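Local coordinates for protein beta-N-acetylhexosaminidase (Mycobacterium smegmatis, PDB 4YYF) that probably catalyses the hydrolysis of terminal non-reducing N-acetylhexosamine residues from N-acetyl-beta-hexosaminides, as a member of glycoside hydrolase family 3, at residues 75-78 / 79-83; 281-284 / 285-289; 306-309 / 310-314; 336-340 / 341-345. The protein carries 1 engineered substitution. All blocks are in the same frame, centred on the assembly; numbering follows the deposited sequence.

In the fold
The four local contacts come in series along a chain of the TIM-barrel clan. Contacts 2, 3 and 4 form a connected group: Thr289 CG2 of contact 2 lies 3.7 Å from Ala311 CB of contact 3, and Gln313 NE2 of contact 3 lies 2.7 Å from Glu342 O of contact 4, where Leu309 CD1 also packs 3.5 Å from Ala337 CB. The sodium ion at Ala347 and Ser351 is about 6 Å from the side chain of Leu312, 7 Å from Leu343 and 9 Å from Val287. Contact 1 stands apart, with centres about 29 Å from contacts 2 and 3, and lies on the opposite side of the chain's centre from contact 2.

Contact 1: residues 75-78 / 79-83; sequences SWTD and LSMLT
Asp78 and Ser80 make the polar link of this turn, on an exposed side of it, through a single carboxylate oxygen that takes two donors from the same residue. OD1 of Asp78 accepts the backbone N of Ser80 at 3.0 Å, with an N-H...O angle of 146°, and that nitrogen meets the oxygen nearly along its C-O axis. Ser80 OG donates to the same OD1 at 2.5 Å, a very short separation. The first of these bonds, from a carboxylate to the nitrogen two residues on, defines an Asx turn. CG of Asp78 stands opposite the backbone N (chi1 -178°), which carries the carboxylate forward along the chain; the rotation of Ser80 (chi1 62°) brings OG to the side of its own N-H, letting both donors converge on OD1.

The next shell is van der Waals packing of side-chain carbons and selenium, partly against backbone carbonyls. CG of the selenomethionine Met81 lies 3.5 Å from Asp78 O, and its SE reaches CG2 of Thr77 at 4.1 Å, the two side chains crossing at about a right angle. Leu79 CD2 keeps 3.8 Å from Thr77 O. Leu82 N to Leu79 O and Thr83 N to Ser80 O are i to i+3 bonds of a short turn with helical backbone angles.

Thr77 OG1 is held from outside by Val53 O and Gly74 N, and Asp78 shares a backbone bond with Thr54. The turn follows strand 70-73 and is bonded to residues just past its end and that of the parallel strand 49-52, with Met81 packed on helices 56-66 and 86-93.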
loop_
_atom_site.group_PDB
_atom_site.type_symbol
_atom_site.label_atom_id
_atom_site.label_comp_id
_atom_site.label_asym_id
_atom_site.label_seq_id
_atom_site.Cartn_x
_atom_site.Cartn_y
_atom_site.Cartn_z
ATOM N N SER A 75 -5.589 -11.377 7.309
ATOM C CA SER A 75 -6.313 -12.600 7.657
ATOM C C SER A 75 -5.586 -13.397 8.750
ATOM O O SER A 75 -6.196 -14.188 9.457
ATOM C CB SER A 75 -6.517 -13.473 6.419
ATOM O OG SER A 75 -5.275 -13.736 5.803
ATOM N N TRP A 76 -4.284 -13.168 8.883
ATOM C CA TRP A 76 -3.446 -13.858 9.868
ATOM C C TRP A 76 -3.523 -13.183 11.248
ATOM O O TRP A 76 -2.879 -13.619 12.195
ATOM C CB TRP A 76 -1.987 -13.847 9.382
ATOM C CG TRP A 76 -1.500 -12.450 9.176
ATOM C CD1 TRP A 76 -0.935 -11.635 10.110
ATOM C CD2 TRP A 76 -1.570 -11.686 7.963
ATOM N NE1 TRP A 76 -0.649 -10.409 9.556
ATOM C CE2 TRP A 76 -1.028 -10.416 8.241
ATOM C CE3 TRP A 76 -2.040 -11.955 6.673
ATOM C CZ2 TRP A 76 -0.939 -9.412 7.270
ATOM C CZ3 TRP A 76 -1.950 -10.959 5.712
ATOM C CH2 TRP A 76 -1.404 -9.704 6.014
ATOM N N THR A 77 -4.287 -12.103 11.356
ATOM C CA THR A 77 -4.315 -11.325 12.596
ATOM C C THR A 77 -5.498 -11.677 13.502
ATOM O O THR A 77 -6.646 -11.741 13.062
ATOM C CB THR A 77 -4.358 -9.803 12.300
ATOM O OG1 THR A 77 -3.312 -9.463 11.380
ATOM C CG2 THR A 77 -4.191 -8.993 13.575
ATOM N N ASP A 78 -5.194 -11.900 14.776
ATOM C CA ASP A 78 -6.171 -11.959 15.858
ATOM C C ASP A 78 -6.799 -10.561 16.022
ATOM O O ASP A 78 -6.142 -9.652 16.519
ATOM C CB ASP A 78 -5.391 -12.343 17.115
ATOM C CG ASP A 78 -6.257 -12.496 18.344
ATOM O OD1 ASP A 78 -7.164 -11.662 18.569
ATOM O OD2 ASP A 78 -5.997 -13.450 19.114
ATOM N N LEU A 79 -8.063 -10.385 15.628
ATOM C CA LEU A 79 -8.679 -9.045 15.614
ATOM C C LEU A 79 -9.120 -8.500 16.979
ATOM O O LEU A 79 -9.548 -7.347 17.084
ATOM C CB LEU A 79 -9.873 -9.008 14.658
ATOM C CG LEU A 79 -9.571 -9.308 13.190
ATOM C CD1 LEU A 79 -10.828 -9.161 12.336
ATOM C CD2 LEU A 79 -8.484 -8.381 12.703
ATOM N N SER A 80 -9.014 -9.304 18.027
ATOM C CA SER A 80 -9.430 -8.826 19.344
ATOM C C SER A 80 -8.637 -7.590 19.765
ATOM O O SER A 80 -9.131 -6.776 20.539
ATOM C CB SER A 80 -9.329 -9.931 20.398
ATOM O OG SER A 80 -7.993 -10.354 20.520
HETATM N N MSE A 81 -7.419 -7.429 19.247
HETATM C CA MSE A 81 -6.618 -6.246 19.583
HETATM C C MSE A 81 -7.281 -4.933 19.149
HETATM O O MSE A 81 -6.949 -3.862 19.666
HETATM C CB MSE A 81 -5.214 -6.345 18.973
HETATM C CG MSE A 81 -5.206 -6.416 17.436
HETATM SE SE MSE A 81 -3.378 -6.543 16.712
HETATM C CE MSE A 81 -2.764 -4.811 17.282
ATOM N N LEU A 82 -8.215 -5.003 18.202
ATOM C CA LEU A 82 -8.896 -3.790 17.729
ATOM C C LEU A 82 -10.038 -3.356 18.633
ATOM O O LEU A 82 -10.496 -2.207 18.553
ATOM C CB LEU A 82 -9.457 -3.989 16.320
ATOM C CG LEU A 82 -8.460 -4.458 15.286
ATOM C CD1 LEU A 82 -9.172 -4.684 13.962
ATOM C CD2 LEU A 82 -7.349 -3.426 15.158
ATOM N N THR A 83 -10.527 -4.269 19.467
ATOM C CA THR A 83 -11.666 -3.953 20.325
ATOM C C THR A 83 -11.368 -4.032 21.816
ATOM O O THR A 83 -12.221 -3.667 22.629
ATOM C CB THR A 83 -12.902 -4.844 20.024
ATOM O OG1 THR A 83 -12.562 -6.222 20.213
ATOM C CG2 THR A 83 -13.387 -4.637 18.595
#

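Contact 2: residues 281-284 / 285-289; sequences PGFG and GLVYT
Gly285 lies across one face of the Phe283 ring, which its backbone atoms cover. Its N stands 3.5 Å above the ring plane, over the centre. CA follows as a CH-pi donor, 3.8 Å from the centroid of the Phe283 ring and 27° off its normal. The path then drops toward the rim, where Gly285 C comes within 3.4 Å of Phe283 CE2. Such closeness depends on the bare alpha carbon of glycine, since the ring occupies the space beside it.

At Leu286 the approach changes from face to edge: its carbonyl O lies near the ring plane, 3.6 Å from Phe283 CE2, while its side chain turns the other way. Val287 completes the border. CG2 touches the same edge of the aromatic ring, 3.8 Å from Phe283 CE2 and 4.0 Å from Phe283 CD2, the two side chains sliding past each other in opposite directions. Phe283 reaches forward beneath the residues that follow because its CG lies opposite the backbone N (chi1 -180°), and the ring is thereby gripped on one face by backbone and along one edge by Leu286 O and a methyl group.

Around this turn, Arg274 NH1 bonds to both Phe283 O and Gly285 O, tying the bend to helix 267-275, which also packs against Val287 through Tyr270 and Leu273. Phe283 and Val287 rest in addition on Val247 and Val249 of strand 246-249, the parallel partner of strand 287-289; the contact lies in the connection that leads from helix 267-275 into strand 287-289.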
loop_
_atom_site.group_PDB
_atom_site.type_symbol
_atom_site.label_atom_id
_atom_site.label_comp_id
_atom_site.label_asym_id
_atom_site.label_seq_id
_atom_site.Cartn_x
_atom_site.Cartn_y
_atom_site.Cartn_z
ATOM N N PRO A 281 -0.279 14.387 -13.549
ATOM C CA PRO A 281 0.733 15.215 -12.890
ATOM C C PRO A 281 1.666 14.349 -12.049
ATOM O O PRO A 281 1.209 13.362 -11.467
ATOM C CB PRO A 281 -0.100 16.132 -11.988
ATOM C CG PRO A 281 -1.421 15.418 -11.831
ATOM C CD PRO A 281 -1.645 14.733 -13.131
ATOM N N GLY A 282 2.950 14.709 -11.996
ATOM C CA GLY A 282 3.925 13.960 -11.220
ATOM C C GLY A 282 3.480 13.836 -9.772
ATOM O O GLY A 282 3.073 14.824 -9.154
ATOM N N PHE A 283 3.559 12.624 -9.229
ATOM C CA PHE A 283 3.009 12.334 -7.908
ATOM C C PHE A 283 4.074 12.466 -6.832
ATOM O O PHE A 283 5.130 11.835 -6.916
ATOM C CB PHE A 283 2.419 10.915 -7.898
ATOM C CG PHE A 283 1.816 10.509 -6.578
ATOM C CD1 PHE A 283 0.721 11.193 -6.058
ATOM C CD2 PHE A 283 2.327 9.430 -5.872
ATOM C CE1 PHE A 283 0.150 10.812 -4.846
ATOM C CE2 PHE A 283 1.768 9.039 -4.657
ATOM C CZ PHE A 283 0.676 9.728 -4.147
ATOM N N GLY A 284 3.790 13.278 -5.815
ATOM C CA GLY A 284 4.750 13.538 -4.756
ATOM C C GLY A 284 4.381 12.899 -3.426
ATOM O O GLY A 284 5.086 13.076 -2.440
ATOM N N GLY A 285 3.287 12.145 -3.396
ATOM C CA GLY A 285 2.853 11.513 -2.167
ATOM C C GLY A 285 3.476 10.157 -1.891
ATOM O O GLY A 285 4.463 9.747 -2.519
ATOM N N LEU A 286 2.881 9.459 -0.931
ATOM C CA LEU A 286 3.429 8.229 -0.395
ATOM C C LEU A 286 3.204 7.051 -1.334
ATOM O O LEU A 286 2.104 6.851 -1.859
ATOM C CB LEU A 286 2.767 7.934 0.952
ATOM C CG LEU A 286 3.439 6.903 1.852
ATOM C CD1 LEU A 286 4.811 7.425 2.257
ATOM C CD2 LEU A 286 2.570 6.621 3.082
ATOM N N VAL A 287 4.254 6.265 -1.547
ATOM C CA VAL A 287 4.166 5.107 -2.432
ATOM C C VAL A 287 4.555 3.831 -1.682
ATOM O O VAL A 287 5.685 3.719 -1.195
ATOM C CB VAL A 287 5.058 5.283 -3.683
ATOM C CG1 VAL A 287 4.927 4.075 -4.589
ATOM C CG2 VAL A 287 4.660 6.544 -4.460
ATOM N N TYR A 288 3.614 2.885 -1.586
ATOM C CA TYR A 288 3.860 1.589 -0.953
ATOM C C TYR A 288 4.239 0.546 -1.993
ATOM O O TYR A 288 3.912 0.699 -3.172
ATOM C CB TYR A 288 2.579 1.071 -0.279
ATOM C CG TYR A 288 2.180 1.729 1.023
ATOM C CD1 TYR A 288 2.596 1.201 2.235
ATOM C CD2 TYR A 288 1.340 2.839 1.039
ATOM C CE1 TYR A 288 2.210 1.781 3.448
ATOM C CE2 TYR A 288 0.944 3.434 2.257
ATOM C CZ TYR A 288 1.395 2.893 3.448
ATOM O OH TYR A 288 1.029 3.445 4.660
ATOM N N THR A 289 4.892 -0.536 -1.552
ATOM C CA THR A 289 4.965 -1.741 -2.370
ATOM C C THR A 289 3.858 -2.688 -1.944
ATOM O O THR A 289 3.345 -2.605 -0.828
ATOM C CB THR A 289 6.276 -2.520 -2.171
ATOM O OG1 THR A 289 6.284 -3.063 -0.842
ATOM C CG2 THR A 289 7.486 -1.629 -2.386
#

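Contact 3: residues 306-309 / 310-314; sequences DAVL and RALQA
Arg310 NE meets the carboxylate of Asp306 one helical turn earlier in a salt bridge carried by one nitrogen. Its bond to OD1 of Asp306 measures 3.0 Å with an N-H...O angle of 134°, and a weak second one runs from NE to Asp306 OD2 at 3.4 Å. The same proton is therefore shared between both oxygens, a forked grip instead of the paired bonding that a guanidinium edge with two N-H groups can give. The planes are consistent with this: carboxylate and guanidinium are turned 66° against each other, and NE meets OD1 on its syn side but 32° out of the carboxylate plane. The extended stretch of Arg310 from CG to NE runs back along the helix, bringing CD to 3.4 Å from Asp306 OD1.

The backbone donors of 310-313 are all satisfied by carbonyls four residues earlier. Arg310 N bonds to Asp306 O, Ala311 N to Ala307 O and Gln313 N to Leu309 O, each at 2.9 Å, while Leu312 N reaches Val308 O at 3.0 Å. At the end of Gln313, NE2 finds its acceptor outside the helix, in Glu342 O, while its CG packs 3.8 Å from CD1 of Leu309. On another flank Val308 and Leu312 lie side by side, pointing the same way.

These apolar groups face the interior: Val308 touches Ala319 and Trp321 of strand 319-321, and Leu312 packs on Leu334 of helix 327-340. Regular i to i+4 bonding, with a charged pair on one flank and aliphatic residues on another, marks an amphipathic helix of the shell that surrounds a TIM barrel.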
loop_
_atom_site.group_PDB
_atom_site.type_symbol
_atom_site.label_atom_id
_atom_site.label_comp_id
_atom_site.label_asym_id
_atom_site.label_seq_id
_atom_site.Cartn_x
_atom_site.Cartn_y
_atom_site.Cartn_z
ATOM N N ASP A 306 16.704 -8.341 0.910
ATOM C CA ASP A 306 17.119 -7.927 -0.425
ATOM C C ASP A 306 15.975 -7.232 -1.172
ATOM O O ASP A 306 16.193 -6.231 -1.851
ATOM C CB ASP A 306 17.650 -9.140 -1.208
ATOM C CG ASP A 306 18.139 -8.777 -2.612
ATOM O OD1 ASP A 306 18.472 -7.595 -2.876
ATOM O OD2 ASP A 306 18.197 -9.695 -3.457
ATOM N N ALA A 307 14.755 -7.750 -1.023
ATOM C CA ALA A 307 13.583 -7.184 -1.696
ATOM C C ALA A 307 13.261 -5.792 -1.175
ATOM O O ALA A 307 12.920 -4.883 -1.949
ATOM C CB ALA A 307 12.375 -8.093 -1.515
ATOM N N VAL A 308 13.352 -5.628 0.141
ATOM C CA VAL A 308 13.114 -4.316 0.755
ATOM C C VAL A 308 14.154 -3.312 0.283
ATOM O O VAL A 308 13.822 -2.188 -0.112
ATOM C CB VAL A 308 13.110 -4.418 2.288
ATOM C CG1 VAL A 308 13.155 -3.026 2.929
ATOM C CG2 VAL A 308 11.876 -5.191 2.741
ATOM N N LEU A 309 15.416 -3.723 0.299
ATOM C CA LEU A 309 16.491 -2.878 -0.218
ATOM C C LEU A 309 16.241 -2.453 -1.671
ATOM O O LEU A 309 16.337 -1.268 -2.009
ATOM C CB LEU A 309 17.836 -3.605 -0.111
ATOM C CG LEU A 309 19.025 -2.849 -0.716
ATOM C CD1 LEU A 309 19.060 -1.418 -0.196
ATOM C CD2 LEU A 309 20.364 -3.548 -0.442
ATOM N N ARG A 310 15.934 -3.417 -2.533
ATOM C CA ARG A 310 15.667 -3.113 -3.934
ATOM C C ARG A 310 14.485 -2.158 -4.110
ATOM O O ARG A 310 14.524 -1.264 -4.957
ATOM C CB ARG A 310 15.446 -4.404 -4.729
ATOM C CG ARG A 310 16.740 -5.158 -5.031
ATOM C CD ARG A 310 16.475 -6.593 -5.431
ATOM N NE ARG A 310 17.725 -7.282 -5.763
ATOM C CZ ARG A 310 18.326 -7.206 -6.948
ATOM N NH1 ARG A 310 17.780 -6.484 -7.918
ATOM N NH2 ARG A 310 19.467 -7.852 -7.165
ATOM N N ALA A 311 13.440 -2.339 -3.307
ATOM C CA ALA A 311 12.279 -1.459 -3.392
ATOM C C ALA A 311 12.643 -0.021 -3.031
ATOM O O ALA A 311 12.303 0.903 -3.761
ATOM C CB ALA A 311 11.134 -1.963 -2.511
ATOM N N LEU A 312 13.335 0.165 -1.912
ATOM C CA LEU A 312 13.713 1.505 -1.464
ATOM C C LEU A 312 14.727 2.134 -2.403
ATOM O O LEU A 312 14.722 3.360 -2.585
ATOM C CB LEU A 312 14.256 1.481 -0.023
ATOM C CG LEU A 312 13.278 0.921 1.006
ATOM C CD1 LEU A 312 13.917 0.889 2.409
ATOM C CD2 LEU A 312 11.967 1.717 1.004
ATOM N N GLN A 313 15.592 1.312 -3.002
ATOM C CA GLN A 313 16.522 1.798 -4.031
ATOM C C GLN A 313 15.752 2.279 -5.251
ATOM O O GLN A 313 16.108 3.287 -5.869
ATOM C CB GLN A 313 17.466 0.688 -4.510
ATOM C CG GLN A 313 18.596 0.311 -3.590
ATOM C CD GLN A 313 19.386 -0.869 -4.141
ATOM O OE1 GLN A 313 18.813 -1.800 -4.717
ATOM N NE2 GLN A 313 20.705 -0.825 -3.988
ATOM N N ALA A 314 14.713 1.538 -5.615
ATOM C CA ALA A 314 13.973 1.830 -6.839
ATOM C C ALA A 314 13.120 3.090 -6.680
ATOM O O ALA A 314 12.888 3.815 -7.638
ATOM C CB ALA A 314 13.121 0.643 -7.246
#

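Contact 4: residues 336-340 / 341-345; sequences QALAS and GELNQ
The carboxylate of Glu342 and the amide of Gln345 are the flat groups that reach back to the helix end. Ser340 OG donates to OE1 of Glu342 at 2.7 Å, meeting the anti lone pair of that oxygen, on the side away from OE2. The same hydroxyl accepts Glu342 N; lying between its backbone N and carbonyl carbon (chi1 70°), it is within reach of both. The amide oxygen OE1 of Gln345 lies against the branches of Leu338, 3.8 Å from CD2, and its NE2 goes to Asp349 OD1.

Ala337 O gathers three donors: Glu342 N, at 2.8 Å, and Gly341 N weakly, and Leu343 N more straightly at 3.1 Å (159°), though from well above the carbonyl plane. With Gly341 at positive phi (83°), the 6→1 bond Glu342 N to Ala337 O and the 5→2 bond Gly341 N to Leu338 O, both weak, make a Schellman motif. Just after it, Ala337 CB packs 3.7 Å from Leu343 CB. One water donates to Leu338 O at 2.6 Å and to Leu343 O at 2.7 Å.

Past the turn, Asn344, at the N-cap position, caps Gly346 N with OD1. Since Glu342 has a hydroxyl donor at OE1 and a salt bridge from OE2 to Arg333, it probably remains ionised despite the nearby carbonyl-rich helix end, where Ala337 O and Leu338 O are met by turn nitrogens and, for Leu338 O, a water.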
loop_
_atom_site.group_PDB
_atom_site.type_symbol
_atom_site.label_atom_id
_atom_site.label_comp_id
_atom_site.label_asym_id
_atom_site.label_seq_id
_atom_site.Cartn_x
_atom_site.Cartn_y
_atom_site.Cartn_z
ATOM N N GLN A 336 23.661 -1.375 6.247
ATOM C CA GLN A 336 24.814 -1.741 5.426
ATOM C C GLN A 336 24.740 -1.099 4.039
ATOM O O GLN A 336 25.758 -0.672 3.486
ATOM C CB GLN A 336 24.926 -3.263 5.303
ATOM C CG GLN A 336 25.202 -3.979 6.615
ATOM C CD GLN A 336 24.925 -5.472 6.526
ATOM O OE1 GLN A 336 24.800 -6.027 5.431
ATOM N NE2 GLN A 336 24.814 -6.129 7.682
ATOM N N ALA A 337 23.536 -1.027 3.480
ATOM C CA ALA A 337 23.359 -0.423 2.164
ATOM C C ALA A 337 23.683 1.070 2.199
ATOM O O ALA A 337 24.231 1.616 1.236
ATOM C CB ALA A 337 21.963 -0.644 1.662
ATOM N N LEU A 338 23.330 1.719 3.306
ATOM C CA LEU A 338 23.651 3.125 3.512
ATOM C C LEU A 338 25.154 3.292 3.495
ATOM O O LEU A 338 25.686 4.171 2.810
ATOM C CB LEU A 338 23.087 3.620 4.851
ATOM C CG LEU A 338 21.620 4.034 4.854
ATOM C CD1 LEU A 338 21.204 4.594 6.208
ATOM C CD2 LEU A 338 21.370 5.060 3.746
ATOM N N ALA A 339 25.839 2.429 4.240
ATOM C CA ALA A 339 27.295 2.485 4.342
ATOM C C ALA A 339 27.956 2.187 3.002
ATOM O O ALA A 339 28.970 2.781 2.659
ATOM C CB ALA A 339 27.790 1.516 5.405
ATOM N N SER A 340 27.382 1.270 2.231
ATOM C CA SER A 340 28.015 0.881 0.968
ATOM C C SER A 340 27.613 1.815 -0.176
ATOM O O SER A 340 28.231 1.798 -1.244
ATOM C CB SER A 340 27.638 -0.549 0.599
ATOM O OG SER A 340 26.272 -0.601 0.222
ATOM N N GLY A 341 26.569 2.612 0.046
ATOM C CA GLY A 341 26.049 3.504 -0.978
ATOM C C GLY A 341 25.103 2.818 -1.938
ATOM O O GLY A 341 24.776 3.356 -3.003
ATOM N N GLU A 342 24.664 1.620 -1.563
ATOM C CA GLU A 342 23.643 0.929 -2.328
ATOM C C GLU A 342 22.346 1.685 -2.161
ATOM O O GLU A 342 21.464 1.634 -3.020
ATOM C CB GLU A 342 23.454 -0.486 -1.798
ATOM C CG GLU A 342 24.548 -1.448 -2.170
ATOM C CD GLU A 342 24.385 -2.752 -1.425
ATOM O OE1 GLU A 342 24.755 -2.802 -0.232
ATOM O OE2 GLU A 342 23.850 -3.705 -2.027
ATOM N N LEU A 343 22.224 2.353 -1.019
ATOM C CA LEU A 343 21.022 3.114 -0.695
ATOM C C LEU A 343 21.453 4.528 -0.342
ATOM O O LEU A 343 22.250 4.721 0.567
ATOM C CB LEU A 343 20.290 2.478 0.490
ATOM C CG LEU A 343 19.006 3.184 0.946
ATOM C CD1 LEU A 343 18.028 3.249 -0.208
ATOM C CD2 LEU A 343 18.375 2.475 2.137
ATOM N N ASN A 344 20.948 5.515 -1.069
ATOM C CA ASN A 344 21.375 6.887 -0.843
ATOM C C ASN A 344 20.664 7.498 0.360
ATOM O O ASN A 344 19.474 7.262 0.560
ATOM C CB ASN A 344 21.094 7.731 -2.084
ATOM C CG ASN A 344 21.732 9.101 -2.010
ATOM O OD1 ASN A 344 21.129 10.055 -1.506
ATOM N ND2 ASN A 344 22.963 9.211 -2.513
ATOM N N GLN A 345 21.379 8.305 1.142
ATOM C CA GLN A 345 20.764 8.991 2.284
ATOM C C GLN A 345 19.545 9.827 1.866
ATOM O O GLN A 345 18.564 9.933 2.603
ATOM C CB GLN A 345 21.800 9.871 2.995
ATOM C CG GLN A 345 21.301 10.479 4.308
ATOM C CD GLN A 345 20.804 9.431 5.299
ATOM O OE1 GLN A 345 21.479 8.432 5.559
ATOM N NE2 GLN A 345 19.609 9.653 5.851
HETATM O O HOH W 1 24.716 5.695 0.981
#